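Local coordinates for protein aminopeptidase N (Francisella tularensis subsp. tularensis, PDB 5DLL) that probably degrades intracellular peptides as a zinc-dependent M1-family aminopeptidase, releasing amino acids, preferably alanine, one at a time from their N-termini, at residues Q131-G136 against R323-L328; F365-D368 against S373-I376; E732-W737 against N745-S750; S618-A623 against D630-S635. All blocks are in the same frame, centred on the assembly; numbering follows the deposited sequence.

The four contacts sample a large zinc aminopeptidase, beginning beside the metal. Contact 1 is the one next to the active site: it joins the N-terminal and catalytic regions, and the side chain of Glu133 stands about 6 Å from the zinc. Contact 2, its centre about 21 Å from that of contact 1, lies farther along the catalytic region, at a turn after a helix. Contacts 3 and 4 both pair helices of the C-terminal helical region, with centres about 29 Å apart, and their centres both lie about 41 Å from that of contact 1, across the chain's centre. Contact 4 approaches contact 2 to about 7 Å at their nearest atoms.

Contact 1. Residues Q131-G136 against R323-L328; sequences QCEATG and RDWFQL
Ala134 and Trp325 meet where a loop of the N-terminal region leans on the zinc-binding catalytic region of the M1 fold, the latter contributing an Asx turn just ahead of helix 328-346. The apolar part is a CH-pi contact: Ala134 CB sits over one face of the indole, 4.2 Å from the centroid of its six-membered ring and displaced toward the rim. Ala134 follows a cis peptide bond. Tyr197 meets the same indole edge-to-face.

Glu133 adds a carboxylate-to-ring contact. With CG anti to the backbone N (chi1 -177°) and the chain extended, its carboxylate slants past the indole, the two planes 38° apart, and OE2 comes to 3.6 Å from Trp325 CZ3. That carboxylate lies near the zinc ligand Glu332 and has a weak, long ion pair with Lys331.

Hydrogen bonds within each loop fix its shape. Gln131 NE2 donates to Glu133 O at 2.9 Å, in the carbonyl plane and on a lone pair. In the Asx turn, Asp324 OD1 accepts from Phe326 N at 2.9 Å through its anti lone pair. Arg323 forms a side-on salt bridge to the other carboxylate oxygen, Asp324 OD2, through NE at 3.0 Å and NH2 at 2.7 Å.

Contact 2. Residues F365-D368 against S373-I376; sequences FAED and SHPI
Two torsions bring Glu367 and His374 together after the chain has turned out of its helix. Glu367 swings CG opposite the backbone N (chi1 -173°) and runs extended to its carboxylate, while His374 holds CG between its own backbone N and carbonyl carbon (chi1 57°), which folds the imidazole back toward the helix. The carboxylate and ring planes stand 69° apart. Glu367 CD is 3.7 Å from His374 CE1, and Glu367 OE2 lies at the edge of the imidazole, in its plane. This is a meeting of a carboxylate with a ring carbon, and the polar ends are bonded to other residues: Glu367 OE1 to Thr391, and His374 to Met372 O through ND1 and to Thr389 through NE2. The bond to a carbonyl is consistent with a proton on ND1.

Beside this pair the backbone of the turn adds further contacts. Glu367 O comes to 3.4 Å from Ser373 CA, and Asp368 O to 3.6 Å from Ser373 CB, so carbonyls of the last helical turn face the residues that follow it. The CA atoms of Asp368 and Ser373 are 4.4 Å apart. Asp368 OD2 is bonded to Gln364, one turn earlier in the helix, whereas Ser373 OG is bonded to Asp486.

The chain turns sharply at the C-terminal end of helix 349-369 and leads on toward strand 380-381. Helix 390-423 flanks it, touching Glu367 through Val390, His374 through Thr391 and Ile376 through Lys395 and Ile399.

Contact 3. Residues E732-W737 against N745-S750; sequences EFYNRW and NKWLLS
Tyr734 and Trp747 mark the closest backbone approach, 7.3 Å between their CA atoms, where the last turns of helix 723-736 run roughly antiparallel to helix 741-752, as in a helical hairpin. Three side chains, Phe733, Tyr734 and Trp747, fill the gap as an aromatic cluster, and Trp747 is its centre, since both of the others touch it.

Tyr734 works on the six-membered part of the indole. Tyr734 CD1 lies above one face of the indole, near the rim, and is 3.6 Å from Trp747 CZ3. The planes are inclined by 34° and the centroids are 4.5 Å apart, an oblique pairing. Phe733 meets the five-membered part in another manner. The two ring planes are nearly parallel, 7° apart, and the rings meet rim to rim, with Phe733 CD1 touching Trp747 CD1.

Trp747 reaches across because its CG lies opposite the backbone N (chi1 -179°), which sends the indole out from its helix toward the first. There NE1 donates to Ile730 O, a backbone carbonyl of the partner helix. One face of the Phe733 ring is covered by Trp737 CD1, 3.7 Å above the plane and over its centre.

Within the C-terminal helical region, the cluster continues outward in several directions. Phe714 of helix 707-717 stacks on Phe733, and Phe701 of helix 691-703 touches the Phe733 side chain. His769, in the loop that leads to helix 777-788, meets both Tyr734 and Trp747.

Contact 4. Residues S618-A623 against D630-S635; sequences STIAEA and DDIVLS
At a corner between two successive helices of the C-terminal, ARM-repeat-like region, Ile632 bears on Ile620 and Ala621 of the short first helix, the two segments running roughly at right angles. The contact is wholly apolar, and all three residues are buried. Ile632 carries most of it. Its CG1 branch stands opposite the carbonyl carbon (chi1 -71°) and continues extended to CD1 (chi2 170°), so the methyl at the end is the part that reaches the other helix. Ile632 CD1 rests against the backbone of that helix, 3.7 Å from Ala621 CA, and also touches the single methyl that is the alanine's whole side chain, at 3.8 Å from Ala621 CB.

The second touch is longer: Ile620 CG2 is 4.2 Å from Ile632 CG1. Thus one isoleucine meets two consecutive residues, through its tip at Ala621 and through the middle of its longer branch at Ile620.

In the superhelical array of this region, helices 617-621 and 629-646 follow one another through a short connection, and their CA atoms come to 7.4 Å at Ala621 and Ile632. Residues of that connection also take part, Met624 touching Ile632 and Ile627 touching Ala621, while Ile580 and Leu581 of helix 565-581 pack on Ile620.

Within the first segment, Glu622 N donates to Thr619 O at 3.1 Å, and Ala623 N to Ile620 O at 3.0 Å, each reaching three residues back.

Contact 1. Residues Q131-G136 against R323-L328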
# COMPACT_ATOMS: atom_id res chain seq x y z
N GLN A 131 7.82 -18.49 5.68
CA GLN A 131 6.73 -17.66 5.20
C GLN A 131 5.50 -18.54 5.20
O GLN A 131 5.44 -19.53 4.47
CB GLN A 131 7.03 -17.14 3.79
CG GLN A 131 5.85 -16.47 3.10
CD GLN A 131 5.32 -15.28 3.88
OE1 GLN A 131 6.09 -14.50 4.45
NE2 GLN A 131 4.00 -15.12 3.90
N CYS A 132 4.51 -18.19 6.02
CA CYS A 132 3.37 -19.07 6.24
C CYS A 132 2.02 -18.52 5.77
O CYS A 132 1.06 -19.27 5.68
CB CYS A 132 3.31 -19.49 7.71
SG CYS A 132 4.76 -20.44 8.22
N GLU A 133 1.92 -17.22 5.48
CA GLU A 133 0.69 -16.70 4.87
C GLU A 133 0.76 -16.96 3.36
O GLU A 133 1.78 -16.66 2.76
CB GLU A 133 0.52 -15.20 5.12
CG GLU A 133 -0.78 -14.63 4.56
CD GLU A 133 -1.03 -13.18 4.95
OE1 GLU A 133 -0.05 -12.44 5.19
OE2 GLU A 133 -2.20 -12.77 5.00
N ALA A 134 -0.29 -17.52 2.75
CA ALA A 134 -1.54 -17.91 3.41
C ALA A 134 -1.51 -19.32 4.00
O ALA A 134 -2.01 -19.55 5.11
CB ALA A 134 -2.70 -17.79 2.43
N THR A 135 -0.93 -20.27 3.26
CA THR A 135 -1.01 -21.70 3.60
C THR A 135 0.35 -22.40 3.54
O THR A 135 0.45 -23.57 3.16
CB THR A 135 -2.01 -22.43 2.67
OG1 THR A 135 -1.63 -22.23 1.31
CG2 THR A 135 -3.44 -21.90 2.89
N GLY A 136 1.40 -21.70 3.95
CA GLY A 136 2.75 -22.25 3.93
C GLY A 136 3.13 -23.06 5.16
O GLY A 136 4.19 -23.68 5.17
N ARG A 323 -11.53 -14.98 10.15
CA ARG A 323 -12.09 -16.33 10.22
C ARG A 323 -11.76 -17.13 8.96
O ARG A 323 -11.42 -18.32 9.04
CB ARG A 323 -13.61 -16.24 10.37
CG ARG A 323 -14.32 -17.57 10.54
CD ARG A 323 -15.81 -17.41 10.32
NE ARG A 323 -16.13 -17.20 8.91
CZ ARG A 323 -17.37 -17.09 8.42
NH1 ARG A 323 -18.43 -17.16 9.22
NH2 ARG A 323 -17.54 -16.90 7.11
N ASP A 324 -11.87 -16.47 7.81
CA ASP A 324 -11.50 -17.04 6.52
C ASP A 324 -10.84 -15.96 5.66
O ASP A 324 -10.79 -14.80 6.06
CB ASP A 324 -12.73 -17.63 5.84
CG ASP A 324 -13.84 -16.61 5.65
OD1 ASP A 324 -13.61 -15.59 4.97
OD2 ASP A 324 -14.95 -16.83 6.19
N TRP A 325 -10.36 -16.33 4.48
CA TRP A 325 -9.63 -15.39 3.62
C TRP A 325 -10.52 -14.47 2.77
O TRP A 325 -10.00 -13.62 2.05
CB TRP A 325 -8.64 -16.14 2.73
CG TRP A 325 -7.63 -16.93 3.52
CD1 TRP A 325 -7.54 -18.28 3.62
CD2 TRP A 325 -6.58 -16.39 4.34
NE1 TRP A 325 -6.49 -18.63 4.45
CE2 TRP A 325 -5.89 -17.49 4.90
CE3 TRP A 325 -6.16 -15.09 4.65
CZ2 TRP A 325 -4.80 -17.32 5.75
CZ3 TRP A 325 -5.07 -14.93 5.50
CH2 TRP A 325 -4.40 -16.04 6.04
N PHE A 326 -11.84 -14.63 2.86
CA PHE A 326 -12.78 -13.66 2.25
C PHE A 326 -12.87 -12.42 3.14
O PHE A 326 -13.21 -11.32 2.69
CB PHE A 326 -14.19 -14.27 2.09
CG PHE A 326 -14.23 -15.51 1.24
CD1 PHE A 326 -14.08 -16.77 1.82
CD2 PHE A 326 -14.44 -15.43 -0.12
CE1 PHE A 326 -14.13 -17.92 1.04
CE2 PHE A 326 -14.50 -16.57 -0.91
CZ PHE A 326 -14.34 -17.82 -0.33
N GLN A 327 -12.52 -12.63 4.41
CA GLN A 327 -12.55 -11.62 5.45
C GLN A 327 -11.27 -10.77 5.48
O GLN A 327 -10.94 -10.18 6.51
CB GLN A 327 -12.77 -12.33 6.80
CG GLN A 327 -14.16 -12.19 7.41
CD GLN A 327 -15.31 -12.60 6.50
OE1 GLN A 327 -16.22 -11.81 6.23
NE2 GLN A 327 -15.29 -13.84 6.06
N LEU A 328 -10.58 -10.66 4.35
CA LEU A 328 -9.27 -10.02 4.28
C LEU A 328 -9.37 -8.49 4.26
O LEU A 328 -8.40 -7.80 4.60
CB LEU A 328 -8.51 -10.54 3.05
CG LEU A 328 -7.00 -10.78 3.16
CD1 LEU A 328 -6.62 -11.52 4.43
CD2 LEU A 328 -6.54 -11.57 1.94

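Contact 2. Residues F365-D368 against S373-I376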
# COMPACT_ATOMS: atom_id res chain seq x y z
N PHE A 365 -11.11 2.65 -8.73
CA PHE A 365 -12.17 2.97 -9.68
C PHE A 365 -11.96 2.24 -11.00
O PHE A 365 -12.91 1.74 -11.60
CB PHE A 365 -12.24 4.49 -9.91
CG PHE A 365 -13.00 5.26 -8.85
CD1 PHE A 365 -13.25 4.72 -7.59
CD2 PHE A 365 -13.44 6.55 -9.12
CE1 PHE A 365 -13.94 5.45 -6.64
CE2 PHE A 365 -14.13 7.28 -8.17
CZ PHE A 365 -14.38 6.73 -6.93
N ALA A 366 -10.70 2.18 -11.45
CA ALA A 366 -10.35 1.47 -12.69
C ALA A 366 -10.61 -0.03 -12.60
O ALA A 366 -11.01 -0.66 -13.59
CB ALA A 366 -8.90 1.73 -13.06
N GLU A 367 -10.38 -0.60 -11.42
CA GLU A 367 -10.65 -2.02 -11.16
C GLU A 367 -12.16 -2.31 -11.12
O GLU A 367 -12.60 -3.34 -11.62
CB GLU A 367 -10.00 -2.45 -9.85
CG GLU A 367 -10.08 -3.95 -9.57
CD GLU A 367 -9.16 -4.38 -8.45
OE1 GLU A 367 -9.26 -3.81 -7.34
OE2 GLU A 367 -8.35 -5.30 -8.67
N ASP A 368 -12.93 -1.41 -10.52
CA ASP A 368 -14.39 -1.56 -10.45
C ASP A 368 -15.08 -1.30 -11.80
O ASP A 368 -16.23 -1.68 -11.99
CB ASP A 368 -14.99 -0.66 -9.37
CG ASP A 368 -15.02 -1.31 -7.98
OD1 ASP A 368 -14.78 -2.54 -7.86
OD2 ASP A 368 -15.31 -0.58 -7.01
N SER A 373 -13.88 -6.56 -11.75
CA SER A 373 -14.61 -5.91 -10.65
C SER A 373 -15.11 -6.91 -9.61
O SER A 373 -15.56 -8.00 -9.95
CB SER A 373 -15.79 -5.12 -11.20
OG SER A 373 -16.71 -5.97 -11.87
N HIS A 374 -15.03 -6.52 -8.34
CA HIS A 374 -15.50 -7.36 -7.24
C HIS A 374 -15.81 -6.54 -5.99
O HIS A 374 -15.40 -5.38 -5.89
CB HIS A 374 -14.47 -8.47 -6.92
CG HIS A 374 -13.10 -7.96 -6.58
ND1 HIS A 374 -12.21 -7.51 -7.53
CD2 HIS A 374 -12.46 -7.87 -5.39
CE1 HIS A 374 -11.09 -7.15 -6.94
NE2 HIS A 374 -11.21 -7.36 -5.64
N PRO A 375 -16.56 -7.13 -5.04
CA PRO A 375 -16.76 -6.45 -3.75
C PRO A 375 -15.53 -6.61 -2.86
O PRO A 375 -14.65 -7.42 -3.17
CB PRO A 375 -17.97 -7.19 -3.14
CG PRO A 375 -18.41 -8.22 -4.14
CD PRO A 375 -17.26 -8.42 -5.07
N ILE A 376 -15.47 -5.86 -1.77
CA ILE A 376 -14.35 -5.97 -0.84
C ILE A 376 -14.37 -7.31 -0.09
O ILE A 376 -13.32 -7.80 0.36
CB ILE A 376 -14.26 -4.76 0.13
CG1 ILE A 376 -15.46 -4.71 1.08
CG2 ILE A 376 -14.14 -3.47 -0.67
CD1 ILE A 376 -15.32 -3.70 2.20

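Contact 3. Residues E732-W737 against N745-S750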
# COMPACT_ATOMS: atom_id res chain seq x y z
N GLU A 732 28.03 14.49 -13.48
CA GLU A 732 28.31 14.93 -12.11
C GLU A 732 27.57 14.08 -11.08
O GLU A 732 28.16 13.67 -10.08
CB GLU A 732 27.97 16.42 -11.92
CG GLU A 732 28.98 17.39 -12.54
CD GLU A 732 28.49 18.84 -12.60
OE1 GLU A 732 28.99 19.61 -13.46
OE2 GLU A 732 27.61 19.24 -11.81
N PHE A 733 26.30 13.78 -11.34
CA PHE A 733 25.50 12.93 -10.45
C PHE A 733 26.05 11.50 -10.41
O PHE A 733 26.16 10.90 -9.34
CB PHE A 733 24.03 12.92 -10.88
CG PHE A 733 23.08 12.36 -9.84
CD1 PHE A 733 22.90 10.99 -9.71
CD2 PHE A 733 22.36 13.20 -9.01
CE1 PHE A 733 22.02 10.48 -8.76
CE2 PHE A 733 21.48 12.70 -8.07
CZ PHE A 733 21.31 11.33 -7.94
N TYR A 734 26.42 10.96 -11.58
CA TYR A 734 26.94 9.60 -11.66
C TYR A 734 28.27 9.48 -10.92
O TYR A 734 28.46 8.54 -10.15
CB TYR A 734 27.13 9.15 -13.11
CG TYR A 734 27.40 7.66 -13.25
CD1 TYR A 734 26.41 6.72 -12.95
CD2 TYR A 734 28.65 7.19 -13.68
CE1 TYR A 734 26.66 5.36 -13.08
CE2 TYR A 734 28.90 5.83 -13.80
CZ TYR A 734 27.90 4.92 -13.50
OH TYR A 734 28.14 3.56 -13.63
N ASN A 735 29.17 10.43 -11.16
CA ASN A 735 30.49 10.46 -10.50
C ASN A 735 30.39 10.33 -8.98
O ASN A 735 31.19 9.62 -8.36
CB ASN A 735 31.24 11.75 -10.85
CG ASN A 735 31.69 11.81 -12.30
OD1 ASN A 735 31.96 10.78 -12.93
ND2 ASN A 735 31.79 13.02 -12.84
N ARG A 736 29.41 11.01 -8.39
CA ARG A 736 29.23 11.02 -6.95
C ARG A 736 28.65 9.70 -6.44
O ARG A 736 29.09 9.19 -5.40
CB ARG A 736 28.30 12.17 -6.53
CG ARG A 736 28.84 13.55 -6.85
CD ARG A 736 27.87 14.65 -6.45
NE ARG A 736 28.00 15.87 -7.26
CZ ARG A 736 27.49 17.06 -6.96
NH1 ARG A 736 26.81 17.25 -5.83
NH2 ARG A 736 27.67 18.09 -7.78
N TRP A 737 27.68 9.15 -7.17
CA TRP A 737 26.88 8.02 -6.68
C TRP A 737 27.01 6.74 -7.51
O TRP A 737 26.02 6.09 -7.79
CB TRP A 737 25.41 8.43 -6.61
CG TRP A 737 25.19 9.69 -5.83
CD1 TRP A 737 24.85 10.91 -6.34
CD2 TRP A 737 25.31 9.85 -4.41
NE1 TRP A 737 24.75 11.82 -5.32
CE2 TRP A 737 25.02 11.20 -4.13
CE3 TRP A 737 25.63 8.99 -3.36
CZ2 TRP A 737 25.05 11.71 -2.82
CZ3 TRP A 737 25.65 9.49 -2.06
CH2 TRP A 737 25.36 10.84 -1.81
N ASN A 745 19.67 3.83 -9.49
CA ASN A 745 18.32 3.60 -10.00
C ASN A 745 17.57 4.91 -10.23
O ASN A 745 16.93 5.10 -11.26
CB ASN A 745 17.53 2.70 -9.04
CG ASN A 745 18.02 1.26 -9.05
OD1 ASN A 745 18.98 0.92 -9.74
ND2 ASN A 745 17.36 0.41 -8.27
N LYS A 746 17.68 5.82 -9.26
CA LYS A 746 17.07 7.14 -9.37
C LYS A 746 17.72 7.96 -10.49
O LYS A 746 17.05 8.76 -11.15
CB LYS A 746 17.17 7.88 -8.03
CG LYS A 746 16.47 7.17 -6.88
CD LYS A 746 16.36 8.04 -5.64
CE LYS A 746 15.53 7.36 -4.57
NZ LYS A 746 14.99 8.34 -3.58
N TRP A 747 19.01 7.75 -10.69
CA TRP A 747 19.74 8.36 -11.80
C TRP A 747 19.16 7.92 -13.15
O TRP A 747 18.99 8.73 -14.07
CB TRP A 747 21.22 8.01 -11.69
CG TRP A 747 22.10 8.60 -12.75
CD1 TRP A 747 22.42 9.92 -12.91
CD2 TRP A 747 22.79 7.89 -13.77
NE1 TRP A 747 23.27 10.07 -13.98
CE2 TRP A 747 23.51 8.84 -14.53
CE3 TRP A 747 22.86 6.53 -14.13
CZ2 TRP A 747 24.30 8.48 -15.63
CZ3 TRP A 747 23.65 6.18 -15.22
CH2 TRP A 747 24.35 7.15 -15.95
N LEU A 748 18.85 6.63 -13.26
CA LEU A 748 18.23 6.08 -14.47
C LEU A 748 16.82 6.62 -14.65
O LEU A 748 16.46 7.11 -15.72
CB LEU A 748 18.18 4.55 -14.40
CG LEU A 748 19.51 3.80 -14.37
CD1 LEU A 748 19.31 2.36 -13.92
CD2 LEU A 748 20.19 3.84 -15.74
N LEU A 749 16.02 6.53 -13.58
CA LEU A 749 14.64 7.00 -13.60
C LEU A 749 14.55 8.46 -14.01
O LEU A 749 13.70 8.83 -14.80
CB LEU A 749 13.98 6.80 -12.24
CG LEU A 749 12.53 7.27 -12.05
CD1 LEU A 749 11.62 6.74 -13.14
CD2 LEU A 749 12.01 6.85 -10.68
N SER A 750 15.43 9.29 -13.45
CA SER A 750 15.45 10.72 -13.75
C SER A 750 15.71 10.98 -15.23
O SER A 750 15.03 11.81 -15.84
CB SER A 750 16.51 11.44 -12.91
OG SER A 750 16.16 11.45 -11.54

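Contact 4. Residues S618-A623 against D630-S635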
# COMPACT_ATOMS: atom_id res chain seq x y z
N SER A 618 -1.19 12.21 -17.45
CA SER A 618 -1.87 10.92 -17.30
C SER A 618 -3.14 11.02 -16.45
O SER A 618 -4.11 10.29 -16.68
CB SER A 618 -0.92 9.87 -16.71
OG SER A 618 -0.22 10.39 -15.59
N THR A 619 -3.14 11.94 -15.48
CA THR A 619 -4.31 12.18 -14.64
C THR A 619 -5.41 12.88 -15.44
O THR A 619 -6.57 12.48 -15.39
CB THR A 619 -3.96 13.04 -13.41
OG1 THR A 619 -2.90 12.41 -12.68
CG2 THR A 619 -5.18 13.22 -12.51
N ILE A 620 -5.03 13.91 -16.19
CA ILE A 620 -5.98 14.62 -17.04
C ILE A 620 -6.60 13.67 -18.07
O ILE A 620 -7.80 13.75 -18.36
CB ILE A 620 -5.32 15.82 -17.76
CG1 ILE A 620 -4.89 16.88 -16.74
CG2 ILE A 620 -6.26 16.43 -18.79
CD1 ILE A 620 -3.86 17.86 -17.26
N ALA A 621 -5.78 12.77 -18.61
CA ALA A 621 -6.23 11.77 -19.58
C ALA A 621 -7.34 10.84 -19.05
O ALA A 621 -8.14 10.33 -19.83
CB ALA A 621 -5.05 10.94 -20.05
N GLU A 622 -7.38 10.64 -17.73
CA GLU A 622 -8.44 9.84 -17.10
C GLU A 622 -9.83 10.46 -17.26
O GLU A 622 -10.84 9.77 -17.17
CB GLU A 622 -8.13 9.63 -15.61
CG GLU A 622 -6.89 8.78 -15.34
CD GLU A 622 -6.42 8.82 -13.89
OE1 GLU A 622 -7.02 9.55 -13.07
OE2 GLU A 622 -5.43 8.13 -13.57
N ALA A 623 -9.89 11.77 -17.50
CA ALA A 623 -11.16 12.46 -17.76
C ALA A 623 -11.72 12.12 -19.15
O ALA A 623 -12.93 12.12 -19.35
CB ALA A 623 -10.98 13.96 -17.62
N ASP A 630 -1.67 14.61 -27.69
CA ASP A 630 -1.01 15.87 -28.05
C ASP A 630 -1.82 17.10 -27.62
O ASP A 630 -1.23 18.12 -27.28
CB ASP A 630 -0.71 15.92 -29.55
CG ASP A 630 0.33 14.90 -29.98
OD1 ASP A 630 1.42 14.85 -29.35
OD2 ASP A 630 0.07 14.15 -30.95
N ASP A 631 -3.15 17.00 -27.63
CA ASP A 631 -4.01 18.05 -27.07
C ASP A 631 -3.66 18.32 -25.61
O ASP A 631 -3.48 19.47 -25.19
CB ASP A 631 -5.49 17.67 -27.16
CG ASP A 631 -6.10 17.98 -28.52
OD1 ASP A 631 -5.79 17.28 -29.50
OD2 ASP A 631 -6.92 18.92 -28.59
N ILE A 632 -3.54 17.24 -24.83
CA ILE A 632 -3.22 17.34 -23.41
C ILE A 632 -1.86 18.02 -23.18
O ILE A 632 -1.81 19.06 -22.53
CB ILE A 632 -3.26 15.95 -22.72
CG1 ILE A 632 -4.71 15.48 -22.60
CG2 ILE A 632 -2.61 16.00 -21.34
CD1 ILE A 632 -4.85 14.03 -22.17
N VAL A 633 -0.79 17.46 -23.73
CA VAL A 633 0.56 17.99 -23.44
C VAL A 633 0.72 19.47 -23.81
O VAL A 633 1.27 20.23 -23.02
CB VAL A 633 1.71 17.16 -24.09
CG1 VAL A 633 1.68 15.71 -23.63
CG2 VAL A 633 1.68 17.25 -25.61
N LEU A 634 0.22 19.87 -24.97
CA LEU A 634 0.40 21.24 -25.45
C LEU A 634 -0.38 22.24 -24.59
O LEU A 634 0.10 23.35 -24.30
CB LEU A 634 -0.01 21.37 -26.92
CG LEU A 634 0.81 20.54 -27.92
CD1 LEU A 634 0.13 20.52 -29.29
CD2 LEU A 634 2.24 21.05 -28.02
N SER A 635 -1.58 21.85 -24.18
CA SER A 635 -2.44 22.69 -23.35
C SER A 635 -1.89 22.85 -21.93
O SER A 635 -1.98 23.93 -21.35
CB SER A 635 -3.85 22.10 -23.31
OG SER A 635 -4.71 22.91 -22.54